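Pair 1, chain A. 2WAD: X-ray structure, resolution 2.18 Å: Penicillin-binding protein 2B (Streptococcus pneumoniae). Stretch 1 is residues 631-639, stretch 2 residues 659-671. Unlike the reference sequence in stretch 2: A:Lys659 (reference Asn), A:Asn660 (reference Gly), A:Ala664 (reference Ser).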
# COMPACT_ATOMS: atom_id res chain seq x y z
N ASN A 631 2.62 -2.51 -25.95
CA ASN A 631 1.55 -2.33 -24.96
C ASN A 631 0.14 -2.07 -25.54
O ASN A 631 -0.04 -1.29 -26.50
CB ASN A 631 2.00 -1.37 -23.84
CG ASN A 631 3.21 -1.92 -23.04
OD1 ASN A 631 3.93 -2.80 -23.53
ND2 ASN A 631 3.40 -1.44 -21.80
N THR A 632 -0.86 -2.79 -24.99
CA THR A 632 -2.29 -2.55 -25.25
C THR A 632 -3.04 -1.81 -24.12
O THR A 632 -4.08 -2.24 -23.63
CB THR A 632 -3.01 -3.84 -25.74
OG1 THR A 632 -3.54 -4.60 -24.65
CG2 THR A 632 -2.03 -4.73 -26.47
N ASN A 633 -2.52 -0.66 -23.70
CA ASN A 633 -3.06 0.00 -22.51
C ASN A 633 -4.28 0.84 -22.87
O ASN A 633 -4.49 1.17 -24.03
CB ASN A 633 -1.96 0.90 -21.91
CG ASN A 633 -0.71 0.12 -21.50
OD1 ASN A 633 -0.75 -1.09 -21.21
ND2 ASN A 633 0.42 0.82 -21.51
N ALA A 634 -5.08 1.23 -21.89
CA ALA A 634 -6.26 2.06 -22.19
C ALA A 634 -6.64 2.82 -20.92
O ALA A 634 -6.49 2.31 -19.83
CB ALA A 634 -7.44 1.17 -22.64
N VAL A 635 -7.14 4.05 -21.08
CA VAL A 635 -7.75 4.80 -19.98
C VAL A 635 -9.13 5.27 -20.44
O VAL A 635 -9.34 5.50 -21.63
CB VAL A 635 -6.86 6.02 -19.56
CG1 VAL A 635 -5.51 5.56 -19.04
CG2 VAL A 635 -6.64 6.99 -20.72
N ALA A 636 -10.08 5.41 -19.52
CA ALA A 636 -11.45 5.79 -19.87
C ALA A 636 -12.15 6.41 -18.67
O ALA A 636 -11.79 6.13 -17.53
CB ALA A 636 -12.24 4.53 -20.34
N TYR A 637 -13.19 7.20 -18.91
CA TYR A 637 -14.13 7.59 -17.85
C TYR A 637 -15.57 7.62 -18.36
O TYR A 637 -15.80 7.56 -19.57
CB TYR A 637 -13.75 8.94 -17.23
CG TYR A 637 -13.70 10.08 -18.22
CD1 TYR A 637 -14.85 10.77 -18.60
CD2 TYR A 637 -12.49 10.46 -18.81
CE1 TYR A 637 -14.79 11.82 -19.53
CE2 TYR A 637 -12.42 11.51 -19.71
CZ TYR A 637 -13.57 12.18 -20.08
OH TYR A 637 -13.48 13.20 -21.01
N ALA A 638 -16.52 7.72 -17.44
CA ALA A 638 -17.94 7.62 -17.75
C ALA A 638 -18.78 7.92 -16.51
O ALA A 638 -18.33 7.72 -15.39
CB ALA A 638 -18.29 6.19 -18.27
N PRO A 639 -20.02 8.38 -16.71
CA PRO A 639 -20.48 8.72 -18.05
C PRO A 639 -19.85 10.01 -18.57
O PRO A 639 -19.45 10.88 -17.79
CB PRO A 639 -21.99 8.87 -17.89
CG PRO A 639 -22.32 8.65 -16.46
CD PRO A 639 -21.11 8.13 -15.75
N LYS A 659 -6.70 -7.71 -32.76
CA LYS A 659 -7.65 -7.01 -31.90
C LYS A 659 -6.99 -6.49 -30.63
O LYS A 659 -6.12 -7.15 -30.07
CB LYS A 659 -8.86 -7.89 -31.57
CG LYS A 659 -8.53 -9.05 -30.64
CD LYS A 659 -9.77 -9.67 -30.03
CE LYS A 659 -9.45 -11.07 -29.52
NZ LYS A 659 -7.98 -11.20 -29.29
N ASN A 660 -7.40 -5.31 -30.16
CA ASN A 660 -6.82 -4.70 -28.95
C ASN A 660 -7.78 -4.81 -27.78
O ASN A 660 -8.77 -4.09 -27.70
CB ASN A 660 -6.44 -3.23 -29.18
CG ASN A 660 -5.50 -2.67 -28.10
OD1 ASN A 660 -5.74 -2.81 -26.89
ND2 ASN A 660 -4.39 -2.09 -28.55
N VAL A 661 -7.49 -5.72 -26.85
CA VAL A 661 -8.42 -5.96 -25.74
C VAL A 661 -8.41 -4.87 -24.68
O VAL A 661 -9.28 -4.86 -23.81
CB VAL A 661 -8.19 -7.34 -25.10
CG1 VAL A 661 -8.28 -8.46 -26.17
CG2 VAL A 661 -6.82 -7.42 -24.41
N GLY A 662 -7.48 -3.92 -24.75
CA GLY A 662 -7.38 -2.89 -23.72
C GLY A 662 -8.67 -2.12 -23.51
O GLY A 662 -9.22 -2.11 -22.42
N PRO A 663 -9.16 -1.45 -24.55
CA PRO A 663 -10.43 -0.73 -24.50
C PRO A 663 -11.60 -1.61 -24.09
O PRO A 663 -12.51 -1.15 -23.40
CB PRO A 663 -10.63 -0.27 -25.96
CG PRO A 663 -9.21 -0.21 -26.53
CD PRO A 663 -8.43 -1.27 -25.83
N ALA A 664 -11.58 -2.89 -24.48
CA ALA A 664 -12.71 -3.79 -24.19
C ALA A 664 -12.71 -4.14 -22.71
O ALA A 664 -13.77 -4.23 -22.07
CB ALA A 664 -12.64 -5.05 -25.06
N ILE A 665 -11.53 -4.34 -22.14
CA ILE A 665 -11.44 -4.54 -20.70
C ILE A 665 -11.94 -3.31 -19.94
O ILE A 665 -12.79 -3.44 -19.07
CB ILE A 665 -10.02 -4.93 -20.24
CG1 ILE A 665 -9.61 -6.27 -20.87
CG2 ILE A 665 -9.96 -5.03 -18.72
CD1 ILE A 665 -8.10 -6.51 -20.87
N ALA A 666 -11.45 -2.13 -20.32
CA ALA A 666 -11.89 -0.86 -19.74
C ALA A 666 -13.42 -0.70 -19.79
O ALA A 666 -14.08 -0.33 -18.81
CB ALA A 666 -11.19 0.34 -20.46
N ARG A 667 -13.99 -0.96 -20.95
CA ARG A 667 -15.44 -0.88 -21.14
C ARG A 667 -16.16 -1.85 -20.23
O ARG A 667 -17.17 -1.52 -19.61
CB ARG A 667 -15.71 -1.27 -22.60
CG ARG A 667 -17.20 -1.40 -22.96
CD ARG A 667 -17.30 -2.14 -24.29
NE ARG A 667 -16.99 -3.56 -24.09
CZ ARG A 667 -16.47 -4.33 -25.03
NH1 ARG A 667 -16.19 -3.81 -26.22
NH2 ARG A 667 -16.23 -5.62 -24.79
N ASP A 668 -15.67 -3.09 -20.18
CA ASP A 668 -16.38 -4.11 -19.43
C ASP A 668 -16.28 -3.83 -17.93
O ASP A 668 -17.17 -4.24 -17.18
CB ASP A 668 -15.83 -5.50 -19.70
CG ASP A 668 -16.22 -6.04 -21.07
OD1 ASP A 668 -15.70 -7.12 -21.41
OD2 ASP A 668 -16.99 -5.41 -21.81
N ILE A 669 -15.18 -3.22 -17.49
CA ILE A 669 -15.10 -2.79 -16.09
C ILE A 669 -16.10 -1.67 -15.83
O ILE A 669 -16.74 -1.64 -14.78
CB ILE A 669 -13.69 -2.33 -15.65
CG1 ILE A 669 -12.73 -3.52 -15.60
CG2 ILE A 669 -13.74 -1.65 -14.27
CD1 ILE A 669 -11.24 -3.14 -15.61
N ILE A 670 -16.23 -0.74 -16.78
CA ILE A 670 -17.21 0.32 -16.62
C ILE A 670 -18.63 -0.23 -16.57
O ILE A 670 -19.42 0.18 -15.71
CB ILE A 670 -17.00 1.46 -17.66
CG1 ILE A 670 -15.69 2.19 -17.33
CG2 ILE A 670 -18.16 2.48 -17.63
CD1 ILE A 670 -15.36 3.33 -18.24
N ASN A 671 -18.97 -1.15 -17.47
CA ASN A 671 -20.31 -1.74 -17.49
C ASN A 671 -20.52 -2.50 -16.18
O ASN A 671 -21.61 -2.47 -15.61
CB ASN A 671 -20.49 -2.75 -18.63
CG ASN A 671 -20.70 -2.11 -19.98
OD1 ASN A 671 -21.07 -0.94 -20.07
ND2 ASN A 671 -20.53 -2.90 -21.04

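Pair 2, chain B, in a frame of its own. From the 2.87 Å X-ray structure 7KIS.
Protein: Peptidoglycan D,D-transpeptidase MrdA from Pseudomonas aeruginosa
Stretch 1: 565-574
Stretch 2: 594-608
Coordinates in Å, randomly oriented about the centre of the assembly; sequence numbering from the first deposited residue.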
# COMPACT_ATOMS: atom_id res chain seq x y z
N HIS B 565 4.36 -6.29 -14.62
CA HIS B 565 3.27 -5.61 -13.92
C HIS B 565 3.28 -4.11 -14.18
O HIS B 565 4.34 -3.47 -14.25
CB HIS B 565 3.38 -5.85 -12.41
CG HIS B 565 3.70 -7.27 -12.05
ND1 HIS B 565 3.03 -8.34 -12.58
CD2 HIS B 565 4.61 -7.78 -11.19
CE1 HIS B 565 3.52 -9.46 -12.08
NE2 HIS B 565 4.48 -9.15 -11.23
N ALA B 566 2.09 -3.54 -14.33
CA ALA B 566 1.90 -2.10 -14.48
C ALA B 566 1.61 -1.47 -13.13
O ALA B 566 0.82 -2.00 -12.34
CB ALA B 566 0.77 -1.80 -15.46
N LEU B 567 2.24 -0.33 -12.87
CA LEU B 567 2.12 0.36 -11.59
C LEU B 567 1.74 1.81 -11.81
O LEU B 567 2.15 2.44 -12.79
CB LEU B 567 3.43 0.29 -10.79
CG LEU B 567 3.63 -0.88 -9.82
CD1 LEU B 567 3.73 -2.20 -10.56
CD2 LEU B 567 4.87 -0.66 -8.96
N PHE B 568 0.95 2.35 -10.88
CA PHE B 568 0.62 3.78 -10.89
C PHE B 568 0.22 4.19 -9.48
O PHE B 568 -0.69 3.60 -8.89
CB PHE B 568 -0.52 4.07 -11.87
CG PHE B 568 -0.73 5.55 -12.14
CD1 PHE B 568 -1.47 6.33 -11.27
CD2 PHE B 568 -0.19 6.14 -13.26
CE1 PHE B 568 -1.66 7.67 -11.51
CE2 PHE B 568 -0.37 7.49 -13.51
CZ PHE B 568 -1.11 8.25 -12.63
N VAL B 569 0.89 5.21 -8.96
CA VAL B 569 0.52 5.84 -7.70
C VAL B 569 0.03 7.25 -7.99
O VAL B 569 0.21 7.78 -9.08
CB VAL B 569 1.69 5.84 -6.69
CG1 VAL B 569 2.33 4.46 -6.61
CG2 VAL B 569 2.73 6.89 -7.09
N GLY B 570 -0.58 7.87 -6.98
CA GLY B 570 -1.05 9.24 -7.14
C GLY B 570 -1.96 9.72 -6.03
O GLY B 570 -2.67 8.93 -5.40
N PHE B 571 -1.95 11.03 -5.78
CA PHE B 571 -2.85 11.64 -4.82
C PHE B 571 -3.64 12.76 -5.49
O PHE B 571 -3.22 13.34 -6.50
CB PHE B 571 -2.10 12.18 -3.59
CG PHE B 571 -1.00 13.15 -3.91
CD1 PHE B 571 -1.24 14.52 -3.91
CD2 PHE B 571 0.28 12.70 -4.18
CE1 PHE B 571 -0.22 15.42 -4.19
CE2 PHE B 571 1.30 13.60 -4.46
CZ PHE B 571 1.05 14.95 -4.46
N ALA B 572 -4.81 13.06 -4.92
CA ALA B 572 -5.72 14.03 -5.51
C ALA B 572 -6.67 14.54 -4.43
O ALA B 572 -6.94 13.82 -3.46
CB ALA B 572 -6.52 13.40 -6.67
N PRO B 573 -7.16 15.79 -4.55
CA PRO B 573 -6.71 16.80 -5.51
C PRO B 573 -5.28 17.23 -5.21
O PRO B 573 -4.89 17.26 -4.04
CB PRO B 573 -7.70 17.94 -5.32
CG PRO B 573 -8.91 17.29 -4.73
CD PRO B 573 -8.37 16.22 -3.84
N ALA B 574 -4.51 17.56 -6.25
CA ALA B 574 -3.08 17.81 -6.07
C ALA B 574 -2.83 18.99 -5.14
O ALA B 574 -1.86 18.98 -4.37
CB ALA B 574 -2.42 18.06 -7.43
N VAL B 594 -3.15 1.10 -18.31
CA VAL B 594 -4.06 0.28 -17.52
C VAL B 594 -4.04 0.65 -16.04
O VAL B 594 -5.09 0.78 -15.41
CB VAL B 594 -3.79 -1.23 -17.73
CG1 VAL B 594 -2.34 -1.58 -17.46
CG2 VAL B 594 -4.71 -2.08 -16.86
N ALA B 595 -2.84 0.83 -15.47
CA ALA B 595 -2.75 1.13 -14.05
C ALA B 595 -3.20 2.55 -13.75
O ALA B 595 -3.73 2.82 -12.67
CB ALA B 595 -1.32 0.91 -13.55
N ALA B 596 -3.00 3.48 -14.70
CA ALA B 596 -3.43 4.86 -14.46
C ALA B 596 -4.95 5.00 -14.45
O ALA B 596 -5.47 5.65 -13.53
CB ALA B 596 -2.78 5.79 -15.49
N PRO B 597 -5.70 4.45 -15.41
CA PRO B 597 -7.17 4.57 -15.33
C PRO B 597 -7.78 3.91 -14.10
O PRO B 597 -8.88 4.31 -13.69
CB PRO B 597 -7.65 3.90 -16.62
CG PRO B 597 -6.49 3.96 -17.54
CD PRO B 597 -5.29 3.81 -16.67
N VAL B 598 -7.11 2.92 -13.50
CA VAL B 598 -7.67 2.29 -12.30
C VAL B 598 -7.59 3.24 -11.11
O VAL B 598 -8.53 3.34 -10.32
CB VAL B 598 -6.95 0.96 -12.02
CG1 VAL B 598 -7.47 0.34 -10.74
CG2 VAL B 598 -7.17 -0.00 -13.18
N VAL B 599 -6.47 3.94 -10.96
CA VAL B 599 -6.35 4.95 -9.91
C VAL B 599 -7.46 5.99 -10.06
O VAL B 599 -8.12 6.36 -9.09
CB VAL B 599 -4.97 5.62 -9.94
CG1 VAL B 599 -4.81 6.57 -8.76
CG2 VAL B 599 -3.89 4.57 -9.93
N LYS B 600 -7.67 6.45 -11.29
CA LYS B 600 -8.64 7.52 -11.52
C LYS B 600 -10.06 7.06 -11.23
O LYS B 600 -10.90 7.86 -10.82
CB LYS B 600 -8.51 8.02 -12.95
CG LYS B 600 -9.04 9.42 -13.17
CD LYS B 600 -10.46 9.38 -13.71
CE LYS B 600 -10.99 10.78 -13.92
NZ LYS B 600 -12.37 10.76 -14.47
N GLN B 601 -10.35 5.77 -11.43
CA GLN B 601 -11.67 5.25 -11.06
C GLN B 601 -11.81 5.16 -9.55
O GLN B 601 -12.87 5.49 -9.00
CB GLN B 601 -11.91 3.90 -11.72
CG GLN B 601 -12.72 3.98 -13.00
CD GLN B 601 -13.24 2.63 -13.46
OE1 GLN B 601 -13.33 1.69 -12.67
NE2 GLN B 601 -13.59 2.53 -14.74
N VAL B 602 -10.77 4.70 -8.86
CA VAL B 602 -10.79 4.68 -7.40
C VAL B 602 -10.84 6.09 -6.84
O VAL B 602 -11.60 6.38 -5.90
CB VAL B 602 -9.57 3.90 -6.86
CG1 VAL B 602 -9.50 4.00 -5.35
CG2 VAL B 602 -9.63 2.45 -7.31
N MET B 603 -10.04 7.00 -7.39
CA MET B 603 -10.07 8.39 -6.93
C MET B 603 -11.39 9.06 -7.27
O MET B 603 -11.85 9.93 -6.51
CB MET B 603 -8.90 9.17 -7.53
CG MET B 603 -7.55 8.87 -6.88
SD MET B 603 -6.18 9.81 -7.57
CE MET B 603 -6.60 9.78 -9.31
N ASP B 604 -12.01 8.70 -8.39
CA ASP B 604 -13.30 9.29 -8.76
C ASP B 604 -14.37 8.93 -7.74
O ASP B 604 -15.14 9.80 -7.31
CB ASP B 604 -13.72 8.82 -10.15
CG ASP B 604 -13.39 9.83 -11.24
OD1 ASP B 604 -12.74 10.85 -10.93
OD2 ASP B 604 -13.79 9.60 -12.40
N ALA B 605 -14.43 7.66 -7.34
CA ALA B 605 -15.48 7.21 -6.43
C ALA B 605 -15.40 7.92 -5.08
O ALA B 605 -16.42 8.07 -4.40
CB ALA B 605 -15.39 5.70 -6.23
N TRP B 606 -14.20 8.36 -4.68
CA TRP B 606 -14.04 9.04 -3.40
C TRP B 606 -14.29 10.54 -3.49
O TRP B 606 -14.74 11.14 -2.51
CB TRP B 606 -12.63 8.80 -2.86
CG TRP B 606 -12.42 9.29 -1.45
CD1 TRP B 606 -11.74 10.41 -1.06
CD2 TRP B 606 -12.91 8.67 -0.25
NE1 TRP B 606 -11.78 10.53 0.30
CE2 TRP B 606 -12.48 9.48 0.83
CE3 TRP B 606 -13.66 7.53 0.01
CZ2 TRP B 606 -12.79 9.17 2.15
CZ3 TRP B 606 -13.96 7.22 1.33
CH2 TRP B 606 -13.52 8.04 2.38
N LEU B 607 -14.03 11.16 -4.64
CA LEU B 607 -14.10 12.61 -4.78
C LEU B 607 -15.33 13.10 -5.52
O LEU B 607 -15.79 14.22 -5.28
CB LEU B 607 -12.86 13.15 -5.51
CG LEU B 607 -11.64 13.57 -4.70
CD1 LEU B 607 -11.26 12.54 -3.66
CD2 LEU B 607 -10.47 13.84 -5.64
N LEU B 608 -15.89 12.28 -6.41
CA LEU B 608 -17.02 12.68 -7.24
C LEU B 608 -18.33 12.29 -6.58
O LEU B 608 -18.42 11.23 -5.95
CB LEU B 608 -16.92 12.05 -8.63
CG LEU B 608 -16.26 12.87 -9.74
CD1 LEU B 608 -14.92 13.43 -9.29
CD2 LEU B 608 -16.10 12.02 -10.99

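What backbone arrangement do the two pairs share? In each, a strand runs alongside a helix in roughly the same direction, the axes 31° apart in pair 1 and 37° in pair 2, with closest approaches of 7.7 and 6.8 Å. Fourteen central residues superpose with an RMSD of 0.5 Å. Alternate strand residues face the helix, and each strand ends at a cis peptide bond before a proline, A:Pro639 matching B:Pro573. No hydrogen bond crosses between the stretches in either pair, so packing carries both contacts.

How is the near end of the helix fitted against the strand? The closest backbones lie where A:Ala634 matches B:Phe568 and A:Gly662 matches B:Ala595; in each pair these two CA atoms are 5.3 Å apart. In pair 1, A:Gly662 CA makes a CA-H...O contact with A:Thr632 O at 3.4 Å, and an ideal CB on this glycine would clash with that oxygen. Pair 2 does have a methyl here: B:Ala595 CB lies 3.9 Å from B:Ala566 CB and 3.7 Å from B:Phe568 CB. At the matched positions A:Thr632 and B:Ala566, both side chains meet a valine at the matched positions A:Val661 and B:Val594: A:Thr632 OG1 lies 4.3 Å from A:Val661 CG2, and B:Ala566 CB lies 3.7 Å from B:Val594 CG1. A:Thr632 CB also comes within 3.1 Å of A:Asn660 OD1. A:Asn660, which differs from the reference sequence, also caps the helix by accepting from A:Gly662 N, with OD1 3.0 Å from that nitrogen.

How do different side chains fill the middle? Pair 1 uses small groups on both sides: A:Ala634 CB lies 4.1 Å from A:Pro663 CD, and A:Ala636 CB lies 4.3 Å from A:Ala666 CB. Pair 2 concentrates bulk in B:Phe568 and has B:Gly570 where pair 1 has A:Ala636. The methyl of B:Ala596, matched to A:Pro663, sits over one face of the phenylalanine ring, its CB 3.8 Å from the centroid of the B:Phe568 ring. B:Val599, matched to A:Ala666, brings CG2 to 3.3 Å from B:Phe568 CD1. An ideal CB on B:Gly570 would be crowded by B:Phe568 CE1, so the glycine leaves room for the ring.

What closes the far end? The matched alanines A:Ala638 and B:Ala572 meet different long side chains at one helix position. A:Ile670 CG2 lies 3.8 Å from A:Ala638 CB, while its CD1 reaches A:Ala636 CB at 3.9 Å; B:Met603 SD lies 3.7 Å from B:Ala572 CB. Within pair 2, B:Leu607 CD2 packs 3.6 Å from B:Pro573 CD.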